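Pab-dependent poly(a)-specific ribonuclease subunit PAN2 (Neurospora crassa, PDB 4CZW) is the catalytic subunit of a deadenylation complex, probably shortening mRNA poly(A) tails with its exonuclease domain while its inactive ubiquitin-protease-like domain serves as scaffold. Local coordinates at residues Gln229-Gly234 with Ile292-Asp297; Glu236-Asn241 with Gln298-Cys303; Glu595-Asn600 with Ala608-Lys613. One frame throughout, in Å; residues are numbered along the deposited sequence.

Contact 1: Gln229-Gly234 with Ile292-Asp297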
loop_
_atom_site.group_PDB
_atom_site.type_symbol
_atom_site.label_atom_id
_atom_site.label_comp_id
_atom_site.label_asym_id
_atom_site.label_seq_id
_atom_site.Cartn_x
_atom_site.Cartn_y
_atom_site.Cartn_z
ATOM N N GLN A 229 24.367 16.690 -11.293
ATOM C CA GLN A 229 24.828 16.480 -12.661
ATOM C C GLN A 229 24.304 15.165 -13.228
ATOM O O GLN A 229 23.954 15.082 -14.405
ATOM C CB GLN A 229 26.357 16.506 -12.717
ATOM C CG GLN A 229 26.967 17.865 -12.418
ATOM C CD GLN A 229 28.464 17.794 -12.189
ATOM O OE1 GLN A 229 29.020 16.715 -11.983
ATOM N NE2 GLN A 229 29.124 18.945 -12.225
ATOM N N VAL A 230 24.255 14.140 -12.384
ATOM C CA VAL A 230 23.758 12.830 -12.790
ATOM C C VAL A 230 22.257 12.888 -13.064
ATOM O O VAL A 230 21.763 12.281 -14.016
ATOM C CB VAL A 230 24.060 11.759 -11.718
ATOM C CG1 VAL A 230 23.386 10.442 -12.063
ATOM C CG2 VAL A 230 25.562 11.568 -11.574
ATOM N N LEU A 231 21.539 13.633 -12.229
ATOM C CA LEU A 231 20.104 13.827 -12.411
ATOM C C LEU A 231 19.811 14.583 -13.704
ATOM O O LEU A 231 18.913 14.211 -14.462
ATOM C CB LEU A 231 19.510 14.576 -11.217
ATOM C CG LEU A 231 18.037 14.973 -11.332
ATOM C CD1 LEU A 231 17.167 13.750 -11.567
ATOM C CD2 LEU A 231 17.586 15.722 -10.089
ATOM N N LYS A 232 20.572 15.646 -13.945
ATOM C CA LYS A 232 20.418 16.451 -15.152
ATOM C C LYS A 232 20.678 15.627 -16.408
ATOM O O LYS A 232 19.954 15.738 -17.398
ATOM C CB LYS A 232 21.361 17.657 -15.112
ATOM C CG LYS A 232 21.445 18.421 -16.423
ATOM C CD LYS A 232 22.396 19.601 -16.320
ATOM C CE LYS A 232 22.541 20.306 -17.659
ATOM N NZ LYS A 232 21.227 20.757 -18.197
ATOM N N ALA A 233 21.715 14.797 -16.357
ATOM C CA ALA A 233 22.081 13.954 -17.489
ATOM C C ALA A 233 21.011 12.904 -17.767
ATOM O O ALA A 233 20.820 12.486 -18.909
ATOM C CB ALA A 233 23.424 13.289 -17.238
ATOM N N GLY A 234 20.315 12.483 -16.716
ATOM C CA GLY A 234 19.274 11.480 -16.847
ATOM C C GLY A 234 18.008 12.028 -17.475
ATOM O O GLY A 234 17.419 11.397 -18.352
ATOM N N ILE A 292 17.211 19.149 -3.216
ATOM C CA ILE A 292 17.681 19.615 -4.518
ATOM C C ILE A 292 16.765 20.694 -5.086
ATOM O O ILE A 292 15.590 20.779 -4.728
ATOM C CB ILE A 292 17.777 18.462 -5.540
ATOM C CG1 ILE A 292 16.417 17.784 -5.714
ATOM C CG2 ILE A 292 18.828 17.452 -5.116
ATOM C CD1 ILE A 292 16.423 16.651 -6.716
ATOM N N GLY A 293 17.316 21.517 -5.971
ATOM C CA GLY A 293 16.539 22.527 -6.664
ATOM C C GLY A 293 16.708 22.378 -8.162
ATOM O O GLY A 293 17.830 22.265 -8.653
ATOM N N ILE A 294 15.596 22.372 -8.891
ATOM C CA ILE A 294 15.640 22.144 -10.332
ATOM C C ILE A 294 15.085 23.324 -11.131
ATOM O O ILE A 294 14.008 23.843 -10.832
ATOM C CB ILE A 294 14.868 20.866 -10.715
ATOM C CG1 ILE A 294 15.421 19.660 -9.951
ATOM C CG2 ILE A 294 14.949 20.623 -12.213
ATOM C CD1 ILE A 294 14.737 18.350 -10.283
ATOM N N ILE A 295 15.839 23.743 -12.146
ATOM C CA ILE A 295 15.430 24.831 -13.028
ATOM C C ILE A 295 15.108 24.321 -14.431
ATOM O O ILE A 295 15.946 23.691 -15.070
ATOM C CB ILE A 295 16.523 25.919 -13.145
ATOM C CG1 ILE A 295 17.039 26.336 -11.767
ATOM C CG2 ILE A 295 15.989 27.125 -13.898
ATOM C CD1 ILE A 295 17.733 27.685 -11.765
ATOM N N VAL A 296 13.897 24.593 -14.907
ATOM C CA VAL A 296 13.535 24.261 -16.282
ATOM C C VAL A 296 13.509 25.523 -17.141
ATOM O O VAL A 296 12.624 26.366 -16.992
ATOM C CB VAL A 296 12.166 23.561 -16.370
ATOM C CG1 VAL A 296 11.791 23.320 -17.827
ATOM C CG2 VAL A 296 12.187 22.251 -15.597
ATOM N N ASP A 297 14.483 25.649 -18.037
ATOM C CA ASP A 297 14.602 26.841 -18.871
ATOM C C ASP A 297 14.928 26.503 -20.325
ATOM O O ASP A 297 15.995 25.965 -20.622
ATOM C CB ASP A 297 15.670 27.779 -18.306
ATOM C CG ASP A 297 15.775 29.078 -19.082
ATOM O OD1 ASP A 297 14.747 29.531 -19.626
ATOM O OD2 ASP A 297 16.887 29.645 -19.147
#

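Contact 2: Glu236-Asn241 with Gln298-Cys303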
loop_
_atom_site.group_PDB
_atom_site.type_symbol
_atom_site.label_atom_id
_atom_site.label_comp_id
_atom_site.label_asym_id
_atom_site.label_seq_id
_atom_site.Cartn_x
_atom_site.Cartn_y
_atom_site.Cartn_z
ATOM N N GLU A 236 17.634 14.808 -19.366
ATOM C CA GLU A 236 17.865 15.242 -20.739
ATOM C C GLU A 236 18.326 14.088 -21.624
ATOM O O GLU A 236 18.737 13.039 -21.128
ATOM C CB GLU A 236 18.895 16.373 -20.771
ATOM C CG GLU A 236 18.454 17.628 -20.035
ATOM C CD GLU A 236 19.521 18.703 -20.028
ATOM O OE1 GLU A 236 20.701 18.372 -20.268
ATOM O OE2 GLU A 236 19.180 19.880 -19.786
ATOM N N ASN A 237 18.256 14.291 -22.937
ATOM C CA ASN A 237 18.670 13.273 -23.895
ATOM C C ASN A 237 19.010 13.871 -25.257
ATOM O O ASN A 237 18.120 14.177 -26.049
ATOM C CB ASN A 237 17.576 12.213 -24.052
ATOM C CG ASN A 237 18.067 10.959 -24.760
ATOM O OD1 ASN A 237 19.125 10.956 -25.391
ATOM N ND2 ASN A 237 17.291 9.887 -24.663
ATOM N N GLU A 238 20.302 14.035 -25.520
ATOM C CA GLU A 238 20.770 14.475 -26.828
ATOM C C GLU A 238 21.416 13.308 -27.565
ATOM O O GLU A 238 22.192 12.552 -26.983
ATOM C CB GLU A 238 21.761 15.633 -26.695
ATOM C CG GLU A 238 21.163 16.910 -26.129
ATOM C CD GLU A 238 22.174 18.040 -26.051
ATOM O OE1 GLU A 238 23.373 17.784 -26.291
ATOM O OE2 GLU A 238 21.769 19.183 -25.751
ATOM N N ALA A 239 21.092 13.164 -28.846
ATOM C CA ALA A 239 21.611 12.054 -29.636
ATOM C C ALA A 239 21.623 12.374 -31.126
ATOM O O ALA A 239 20.905 13.260 -31.590
ATOM C CB ALA A 239 20.794 10.796 -29.375
ATOM N N VAL A 240 22.450 11.645 -31.869
ATOM C CA VAL A 240 22.523 11.791 -33.317
ATOM C C VAL A 240 22.399 10.432 -33.998
ATOM O O VAL A 240 23.214 9.539 -33.768
ATOM C CB VAL A 240 23.841 12.458 -33.761
ATOM C CG1 VAL A 240 23.936 12.488 -35.278
ATOM C CG2 VAL A 240 23.950 13.863 -33.188
ATOM N N ASN A 241 21.374 10.278 -34.828
ATOM C CA ASN A 241 21.164 9.036 -35.562
ATOM C C ASN A 241 20.760 9.291 -37.009
ATOM O O ASN A 241 20.113 10.294 -37.314
ATOM C CB ASN A 241 20.101 8.176 -34.874
ATOM C CG ASN A 241 20.501 7.766 -33.472
ATOM O OD1 ASN A 241 21.322 6.866 -33.287
ATOM N ND2 ASN A 241 19.918 8.419 -32.475
ATOM N N GLN A 298 13.998 26.833 -21.218
ATOM C CA GLN A 298 14.162 26.637 -22.658
ATOM C C GLN A 298 14.514 25.197 -23.024
ATOM O O GLN A 298 15.460 24.948 -23.770
ATOM C CB GLN A 298 15.229 27.591 -23.206
ATOM C CG GLN A 298 14.867 29.063 -23.073
ATOM C CD GLN A 298 15.927 29.983 -23.646
ATOM O OE1 GLN A 298 17.025 29.546 -23.992
ATOM N NE2 GLN A 298 15.602 31.266 -23.749
ATOM N N GLY A 299 13.745 24.254 -22.490
ATOM C CA GLY A 299 13.918 22.849 -22.815
ATOM C C GLY A 299 15.051 22.169 -22.071
ATOM O O GLY A 299 15.278 20.970 -22.237
ATOM N N HIS A 300 15.764 22.929 -21.248
ATOM C CA HIS A 300 16.882 22.383 -20.488
ATOM C C HIS A 300 16.563 22.297 -18.999
ATOM O O HIS A 300 15.678 22.991 -18.500
ATOM C CB HIS A 300 18.141 23.226 -20.706
ATOM C CG HIS A 300 18.660 23.182 -22.110
ATOM N ND1 HIS A 300 19.342 22.096 -22.617
ATOM C CD2 HIS A 300 18.599 24.089 -23.113
ATOM C CE1 HIS A 300 19.678 22.337 -23.872
ATOM N NE2 HIS A 300 19.239 23.539 -24.197
ATOM N N VAL A 301 17.294 21.438 -18.297
ATOM C CA VAL A 301 17.096 21.244 -16.867
ATOM C C VAL A 301 18.389 21.496 -16.099
ATOM O O VAL A 301 19.445 20.977 -16.458
ATOM C CB VAL A 301 16.581 19.822 -16.559
ATOM C CG1 VAL A 301 16.812 19.467 -15.100
ATOM C CG2 VAL A 301 15.109 19.704 -16.916
ATOM N N TYR A 302 18.300 22.304 -15.046
ATOM C CA TYR A 302 19.460 22.616 -14.221
ATOM C C TYR A 302 19.192 22.272 -12.759
ATOM O O TYR A 302 18.246 22.777 -12.157
ATOM C CB TYR A 302 19.830 24.094 -14.362
ATOM C CG TYR A 302 19.980 24.542 -15.798
ATOM C CD1 TYR A 302 21.184 24.389 -16.471
ATOM C CD2 TYR A 302 18.914 25.113 -16.483
ATOM C CE1 TYR A 302 21.325 24.794 -17.784
ATOM C CE2 TYR A 302 19.045 25.521 -17.796
ATOM C CZ TYR A 302 20.253 25.358 -18.442
ATOM O OH TYR A 302 20.389 25.764 -19.751
ATOM N N CYS A 303 20.032 21.411 -12.192
ATOM C CA CYS A 303 19.848 20.959 -10.819
ATOM C C CYS A 303 20.966 21.458 -9.906
ATOM O O CYS A 303 22.131 21.500 -10.299
ATOM C CB CYS A 303 19.771 19.432 -10.768
ATOM S SG CYS A 303 19.396 18.758 -9.134
#

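Contact 3: Glu595-Asn600 with Ala608-Lys613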
loop_
_atom_site.group_PDB
_atom_site.type_symbol
_atom_site.label_atom_id
_atom_site.label_comp_id
_atom_site.label_asym_id
_atom_site.label_seq_id
_atom_site.Cartn_x
_atom_site.Cartn_y
_atom_site.Cartn_z
ATOM N N GLU A 595 -26.835 -23.048 24.288
ATOM C CA GLU A 595 -27.042 -23.403 22.889
ATOM C C GLU A 595 -25.936 -24.310 22.358
ATOM O O GLU A 595 -24.775 -24.188 22.749
ATOM C CB GLU A 595 -27.127 -22.144 22.023
ATOM C CG GLU A 595 -28.276 -21.213 22.368
ATOM C CD GLU A 595 -28.363 -20.028 21.426
ATOM O OE1 GLU A 595 -27.694 -20.057 20.371
ATOM O OE2 GLU A 595 -29.097 -19.068 21.740
ATOM N N ASP A 596 -26.308 -25.220 21.464
ATOM C CA ASP A 596 -25.333 -26.038 20.755
ATOM C C ASP A 596 -25.194 -25.516 19.331
ATOM O O ASP A 596 -26.057 -25.751 18.485
ATOM C CB ASP A 596 -25.746 -27.509 20.758
ATOM C CG ASP A 596 -24.664 -28.419 20.208
ATOM O OD1 ASP A 596 -23.503 -27.970 20.099
ATOM O OD2 ASP A 596 -24.973 -29.587 19.895
ATOM N N ILE A 597 -24.104 -24.801 19.073
ATOM C CA ILE A 597 -23.921 -24.132 17.790
ATOM C C ILE A 597 -23.007 -24.911 16.845
ATOM O O ILE A 597 -22.582 -24.391 15.813
ATOM C CB ILE A 597 -23.350 -22.711 17.984
ATOM C CG1 ILE A 597 -21.916 -22.773 18.511
ATOM C CG2 ILE A 597 -24.232 -21.911 18.930
ATOM C CD1 ILE A 597 -21.266 -21.420 18.666
ATOM N N GLN A 598 -22.713 -26.158 17.198
ATOM C CA GLN A 598 -21.845 -26.997 16.381
ATOM C C GLN A 598 -22.617 -28.126 15.707
ATOM O O GLN A 598 -22.020 -29.013 15.095
ATOM C CB GLN A 598 -20.713 -27.577 17.229
ATOM C CG GLN A 598 -19.732 -26.548 17.754
ATOM C CD GLN A 598 -18.645 -27.172 18.603
ATOM O OE1 GLN A 598 -18.870 -28.177 19.275
ATOM N NE2 GLN A 598 -17.456 -26.583 18.568
ATOM N N GLN A 599 -23.942 -28.086 15.829
ATOM C CA GLN A 599 -24.816 -29.102 15.246
ATOM C C GLN A 599 -24.603 -29.234 13.740
ATOM O O GLN A 599 -24.142 -30.267 13.257
ATOM C CB GLN A 599 -26.277 -28.772 15.549
ATOM C CG GLN A 599 -26.603 -28.754 17.036
ATOM C CD GLN A 599 -27.901 -28.034 17.340
ATOM O OE1 GLN A 599 -28.364 -27.208 16.554
ATOM N NE2 GLN A 599 -28.492 -28.341 18.488
ATOM N N ASN A 600 -24.941 -28.183 13.003
ATOM C CA ASN A 600 -24.666 -28.139 11.571
ATOM C C ASN A 600 -23.287 -27.553 11.305
ATOM O O ASN A 600 -22.608 -27.101 12.229
ATOM C CB ASN A 600 -25.732 -27.323 10.838
ATOM C CG ASN A 600 -27.042 -28.071 10.691
ATOM O OD1 ASN A 600 -27.059 -29.291 10.527
ATOM N ND2 ASN A 600 -28.150 -27.341 10.745
ATOM N N ALA A 608 -21.907 -14.939 13.848
ATOM C CA ALA A 608 -21.913 -13.502 14.089
ATOM C C ALA A 608 -23.021 -13.142 15.070
ATOM O O ALA A 608 -22.823 -12.335 15.979
ATOM C CB ALA A 608 -22.084 -12.741 12.785
ATOM N N GLN A 609 -24.188 -13.750 14.875
ATOM C CA GLN A 609 -25.323 -13.554 15.768
ATOM C C GLN A 609 -25.024 -14.095 17.161
ATOM O O GLN A 609 -25.456 -13.526 18.163
ATOM C CB GLN A 609 -26.573 -14.229 15.200
ATOM C CG GLN A 609 -27.117 -13.580 13.940
ATOM C CD GLN A 609 -28.169 -14.431 13.256
ATOM O OE1 GLN A 609 -28.137 -15.659 13.335
ATOM N NE2 GLN A 609 -29.108 -13.781 12.580
ATOM N N THR A 610 -24.284 -15.199 17.213
ATOM C CA THR A 610 -23.901 -15.817 18.479
ATOM C C THR A 610 -23.028 -14.878 19.305
ATOM O O THR A 610 -23.266 -14.682 20.498
ATOM C CB THR A 610 -23.145 -17.140 18.255
ATOM O OG1 THR A 610 -23.991 -18.065 17.558
ATOM C CG2 THR A 610 -22.723 -17.749 19.583
ATOM N N ALA A 611 -22.019 -14.301 18.659
ATOM C CA ALA A 611 -21.115 -13.365 19.318
ATOM C C ALA A 611 -21.867 -12.134 19.810
ATOM O O ALA A 611 -21.570 -11.600 20.878
ATOM C CB ALA A 611 -19.993 -12.961 18.374
ATOM N N LEU A 612 -22.842 -11.690 19.022
ATOM C CA LEU A 612 -23.663 -10.545 19.393
ATOM C C LEU A 612 -24.500 -10.863 20.628
ATOM O O LEU A 612 -24.641 -10.030 21.524
ATOM C CB LEU A 612 -24.566 -10.129 18.231
ATOM C CG LEU A 612 -25.463 -8.915 18.484
ATOM C CD1 LEU A 612 -24.626 -7.693 18.824
ATOM C CD2 LEU A 612 -26.359 -8.641 17.285
ATOM N N LYS A 613 -25.053 -12.071 20.666
ATOM C CA LYS A 613 -25.818 -12.531 21.821
ATOM C C LYS A 613 -24.937 -12.599 23.061
ATOM O O LYS A 613 -25.360 -12.231 24.158
ATOM C CB LYS A 613 -26.439 -13.904 21.549
ATOM C CG LYS A 613 -27.586 -13.896 20.552
ATOM C CD LYS A 613 -28.130 -15.302 20.348
ATOM C CE LYS A 613 -29.365 -15.296 19.465
ATOM N NZ LYS A 613 -29.909 -16.669 19.272
#

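Contact 1: Gln229-Gly234 with Ile292-Asp297
L231 points from helix 227-235 onto strand 291-297, where its CD2 methyl meets the ends of two isoleucines. This is a helix packed on a face of the mixed sheet in the ubiquitin-protease-like domain, at the strand that forms the first arm of a β-hairpin with 300-305. The tight part is small and wholly apolar. CD2 of L231 lies 3.7 Å from CD1 of I292. A single leucine branch serves both δ-methyls; the leucine runs slantwise past I292 and roughly perpendicular to I294. With CG swung anti to the backbone N (chi1 174°), the leucine reaches down from the helix to the strand. The two isoleucines share a face of the strand because G293 stands between them, and its backbone pairs with Y304 while those of I292 and I294 pair with Y323 and T321 on the other flank. L269 and C303 also touch L231, making it part of a larger buried layer.

The neighbouring side of the helix is more polar and nearer solvent, and neither K232 nor Q229 reaches strand 291-297. K232 leans towards the second hairpin arm, where its NZ donates to O of V301 and its charge makes a cation-pi contact with Y302; it also forms a salt bridge to E236. Q229 is exposed, and its OE1 turns back to accept a hydrogen bond from N of T226, just before the first turn of the helix. On the packed side, by contrast, CD2 of L231 completes its pair of methyl contacts at 3.9 Å from CD1 of I294.

Contact 2: Glu236-Asn241 with Gln298-Cys303
The imidazole of H300 is approached at its edge by two carboxylates, and neither E236 nor E238 lies over a ring face. OE2 of E236 sits in the ring plane, 3.6 Å from ND1 of H300. OE2 of E238, also near that plane, is 4.2 Å from CE1 of H300. Neither approach is a hydrogen bond; the two could slightly favour a protonated imidazole, though E236 is already paired with K232. The ring follows a two-residue β-hairpin turn, Q298-G299, whose positive phi values fit type I'; the contact joins the second hairpin arm to the link between helix 227-235 and strand 238-245.

The firm bond of the contact belongs to E236, the first residue to leave helical geometry. Its side chain, extended beyond CG, carries OE2 to the strand backbone, where N of V301 donates to OE2 of E236 at 2.9 Å and nearly straight, 174°. The N-H comes to the anti side of the carboxylate and 19° out of its plane. K232, one helical turn earlier, makes a salt bridge to the same OE2, so a backbone amide and an ammonium grip one oxygen. A leucine here would probably leave the V301 amide without this acceptor and K232 without its carboxylate partner.

E238 is the exposed end of the contact, with a long, weak ion pair to R257. I260 of strand 250-262 touches both E236 and V301. Beside the amide bond, OE2 of E236 also comes to 3.5 Å from CA of H300.

Contact 3: Glu595-Asn600 with Ala608-Lys613
A salt bridge between E595 and K613 gives the polar link across this contact, OE2 of E595 lying 3.5 Å from NZ of K613. It is a rather long pairing and a one-sided one, because the other carboxylate oxygen, OE1 of E595, stands 4.2 Å from NZ of K613. Both chains are extended beyond CG, and they meet at about a right angle: the glutamate comes in from the loop that follows helix 585-592, the lysine from the flank of helix 604-623. K613 is exposed and E595 partly so, which places the ion pair on the solvent side of the contact. L593 also touches the lysine side chain.

Further in, the chemistry changes. I597 and T610 reach for each other tip to tip, with CD1 of I597 4.1 Å from CG2 of T610. The threonine offers a methyl to CD1 because its CG2 is anti to the backbone N, while OG1, beside that N (chi1 -61°), bonds back to O of E606 one turn earlier in the helix. That hydroxyl therefore has its polar partner within its own helix, and CG2 of I597 merely passes OG1 of T610 at 4.1 Å. L585 touches both I597 and T610, and A589 touches T610, so helix 585-592 closes over this apolar spot.

T610 stands in the same helix as D607, and their side chains are about 5 Å apart. D607 and D445, whose side chain is about 8 Å from that of T610, probably bind the catalytic divalent metals, by analogy with relatives. The loop is thus packed against the helix bearing a probable active-site aspartate, D607, in the RNase H-like fold of the DEDD-type exonucleases.

In the fold
Contacts 1 and 2 are neighbours, their centres about 10 Å apart, and use the same hairpin: contact 1 takes strand 291-297, contact 2 strand 300-305, while helix 227-235 and the chain just after it supply the other sides. Contact 1 is the buried, purely apolar one; contact 2, nearer the surface, works through a carboxylate and a backbone amide. The I295-Y302 backbone pair, K232 on V301 and L231 on C303 join the two. Contact 3 belongs to the exonuclease domain, its centre about 65 Å from that of contact 1, across the chain's centre. It combines both chemistries, a methyl contact inside and an ion pair outside, and it alone lies close to predicted catalytic metal ligands.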